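Local atomic coordinates of serine acetyltransferase (Entamoeba histolytica, PDB entry 3P1B), a protein that probably transfers an acetyl group from acetyl-CoA to L-serine, making O-acetylserine, the precursor of cysteine. Residues R43-P48 / S60-E65. Residues are numbered along the deposited sequence; the frame is centred on the assembly and turned at random.
With SO4 (sulfate ion), chain E.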
loop_
_atom_site.group_PDB
_atom_site.type_symbol
_atom_site.label_atom_id
_atom_site.label_comp_id
_atom_site.label_asym_id
_atom_site.label_seq_id
_atom_site.Cartn_x
_atom_site.Cartn_y
_atom_site.Cartn_z
ATOM N N ARG A 43 -11.827 16.573 -0.081
ATOM C CA ARG A 43 -10.898 17.417 0.683
ATOM C C ARG A 43 -11.130 18.941 0.571
ATOM O O ARG A 43 -11.264 19.607 1.598
ATOM C CB ARG A 43 -9.455 17.228 0.205
ATOM C CG ARG A 43 -8.780 15.986 0.535
ATOM C CD ARG A 43 -7.550 16.021 -0.331
ATOM N NE ARG A 43 -6.575 15.265 0.354
ATOM C CZ ARG A 43 -5.290 15.130 0.068
ATOM N NH1 ARG A 43 -4.682 15.813 -0.880
ATOM N NH2 ARG A 43 -4.604 14.332 0.866
ATOM N N LYS A 44 -11.072 19.473 -0.653
ATOM C CA LYS A 44 -11.138 20.899 -0.959
ATOM C C LYS A 44 -12.404 21.468 -0.365
ATOM O O LYS A 44 -12.362 22.413 0.384
ATOM C CB LYS A 44 -11.181 21.154 -2.489
ATOM C CG LYS A 44 -9.855 21.504 -3.160
ATOM C CD LYS A 44 -9.906 21.189 -4.610
ATOM C CE LYS A 44 -8.971 22.067 -5.388
ATOM N NZ LYS A 44 -8.211 21.192 -6.323
ATOM N N ILE A 45 -13.522 20.845 -0.711
ATOM C CA ILE A 45 -14.873 21.195 -0.299
ATOM C C ILE A 45 -15.092 21.185 1.210
ATOM O O ILE A 45 -15.610 22.159 1.772
ATOM C CB ILE A 45 -15.885 20.265 -1.074
ATOM C CG1 ILE A 45 -15.994 20.753 -2.516
ATOM C CG2 ILE A 45 -17.263 20.142 -0.388
ATOM C CD1 ILE A 45 -16.249 19.638 -3.484
ATOM N N PHE A 46 -14.663 20.113 1.873
ATOM C CA PHE A 46 -14.909 19.991 3.292
ATOM C C PHE A 46 -13.950 20.785 4.161
ATOM O O PHE A 46 -14.311 21.169 5.273
ATOM C CB PHE A 46 -14.810 18.553 3.749
ATOM C CG PHE A 46 -15.949 17.702 3.352
ATOM C CD1 PHE A 46 -17.267 18.181 3.372
ATOM C CD2 PHE A 46 -15.714 16.379 3.010
ATOM C CE1 PHE A 46 -18.347 17.314 3.044
ATOM C CE2 PHE A 46 -16.776 15.507 2.624
ATOM C CZ PHE A 46 -18.077 15.943 2.680
ATOM N N PHE A 47 -12.713 20.967 3.708
ATOM C CA PHE A 47 -11.689 21.546 4.612
ATOM C C PHE A 47 -10.812 22.495 3.827
ATOM O O PHE A 47 -9.587 22.332 3.797
ATOM C CB PHE A 47 -10.856 20.454 5.334
ATOM C CG PHE A 47 -11.656 19.624 6.271
ATOM C CD1 PHE A 47 -12.099 20.166 7.473
ATOM C CD2 PHE A 47 -12.009 18.311 5.927
ATOM C CE1 PHE A 47 -12.861 19.440 8.330
ATOM C CE2 PHE A 47 -12.789 17.557 6.788
ATOM C CZ PHE A 47 -13.191 18.126 8.013
ATOM N N PRO A 48 -11.435 23.514 3.211
ATOM C CA PRO A 48 -10.861 24.378 2.218
ATOM C C PRO A 48 -9.561 25.107 2.673
ATOM O O PRO A 48 -8.692 25.309 1.837
ATOM C CB PRO A 48 -12.015 25.353 1.911
ATOM C CG PRO A 48 -13.266 24.677 2.547
ATOM C CD PRO A 48 -12.675 24.117 3.725
ATOM N N SER A 60 -18.620 30.507 -4.492
ATOM C CA SER A 60 -18.565 30.181 -5.917
ATOM C C SER A 60 -17.522 29.124 -6.337
ATOM O O SER A 60 -17.781 28.331 -7.262
ATOM C CB SER A 60 -18.349 31.474 -6.720
ATOM O OG SER A 60 -18.138 31.248 -8.121
ATOM N N HIS A 61 -16.363 29.092 -5.678
ATOM C CA HIS A 61 -15.320 28.190 -6.157
ATOM C C HIS A 61 -15.608 26.812 -5.590
ATOM O O HIS A 61 -15.315 25.791 -6.220
ATOM C CB HIS A 61 -13.890 28.683 -5.841
ATOM C CG HIS A 61 -12.811 27.712 -6.260
ATOM N ND1 HIS A 61 -12.580 27.378 -7.583
ATOM C CD2 HIS A 61 -11.910 27.004 -5.533
ATOM C CE1 HIS A 61 -11.582 26.511 -7.653
ATOM N NE2 HIS A 61 -11.158 26.266 -6.423
ATOM N N ILE A 62 -16.201 26.807 -4.397
ATOM C CA ILE A 62 -16.678 25.605 -3.729
ATOM C C ILE A 62 -17.833 24.876 -4.449
ATOM O O ILE A 62 -17.860 23.627 -4.478
ATOM C CB ILE A 62 -17.027 25.916 -2.290
ATOM C CG1 ILE A 62 -15.734 26.182 -1.527
ATOM C CG2 ILE A 62 -17.832 24.756 -1.668
ATOM C CD1 ILE A 62 -15.950 26.639 -0.121
ATOM N N ALA A 63 -18.757 25.658 -5.025
ATOM C CA ALA A 63 -19.799 25.165 -5.915
ATOM C C ALA A 63 -19.211 24.536 -7.154
ATOM O O ALA A 63 -19.659 23.516 -7.584
ATOM C CB ALA A 63 -20.724 26.324 -6.340
ATOM N N SER A 64 -18.206 25.184 -7.727
ATOM C CA SER A 64 -17.545 24.700 -8.941
ATOM C C SER A 64 -16.886 23.312 -8.747
ATOM O O SER A 64 -17.095 22.430 -9.585
ATOM C CB SER A 64 -16.574 25.786 -9.452
ATOM O OG SER A 64 -15.870 25.405 -10.610
ATOM N N GLU A 65 -16.200 23.116 -7.615
ATOM C CA GLU A 65 -15.578 21.833 -7.212
ATOM C C GLU A 65 -16.645 20.786 -6.880
ATOM O O GLU A 65 -16.469 19.578 -7.149
ATOM C CB GLU A 65 -14.639 22.039 -6.001
ATOM C CG GLU A 65 -13.387 22.905 -6.269
ATOM C CD GLU A 65 -12.452 22.289 -7.313
ATOM O OE1 GLU A 65 -12.157 21.075 -7.245
ATOM O OE2 GLU A 65 -12.017 23.037 -8.223
HETATM S S SO4 E . -7.237 25.886 -5.418
HETATM O O1 SO4 E . -8.458 25.156 -5.614
HETATM O O2 SO4 E . -6.856 26.154 -4.055
HETATM O O3 SO4 E . -7.440 27.164 -5.968
HETATM O O4 SO4 E . -6.105 25.367 -6.108
#
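Ile45, in the last turn of helix 37-46, lies against Ile62 and Glu65 near the start of helix 59-80, a helix-helix contact within the all-helical N-terminal domain that precedes the left-handed beta-helix of hexapeptide-repeat serine acetyltransferases. Between residues 43-48 and 60-65 the backbones come nearest here, with the CA atoms of Ile45 and Ile62 5.9 Å apart. With CG1 beside its backbone N (chi1 -75°), Ile45 extends its longer branch over the backbone of the second helix. CD1 of Ile45 rests 3.6 Å from C of Glu65 and 3.8 Å from its CB, while CG1 of Ile45 faces the carbonyl oxygen of Ile62. Leu66 and Leu69, further along helix 59-80, and Leu13 of helix 2-19 extend this apolar packing. Past the end of the helix, the ring of Pro48 adds a looser touch, its CG 4.3 Å from CD1 of Ile62.

The other side, where Lys44 and His61 are partly exposed, is polar and open toward solvent. The buried Glu65 lays CG over one face of the His61 ring, offset toward the rim; the bend at chi2 (-63°) turns its carboxylate toward Lys44. OE1 of Glu65 meets the aliphatic part of Lys44, 3.5 Å from CD; NZ of Lys44 stays beyond salt-bridge distance, and OE1 pairs instead with NZ of Lys41, one turn before Lys44. A sulfate ion, probably from the crystallisation liquor, sits beside Lys44 and His61 and is also held by the backbone N of Lys53. His61 donates from NE2 at the ring edge to sulfate O1, at 3.0 Å with an N-H...O angle of 155°.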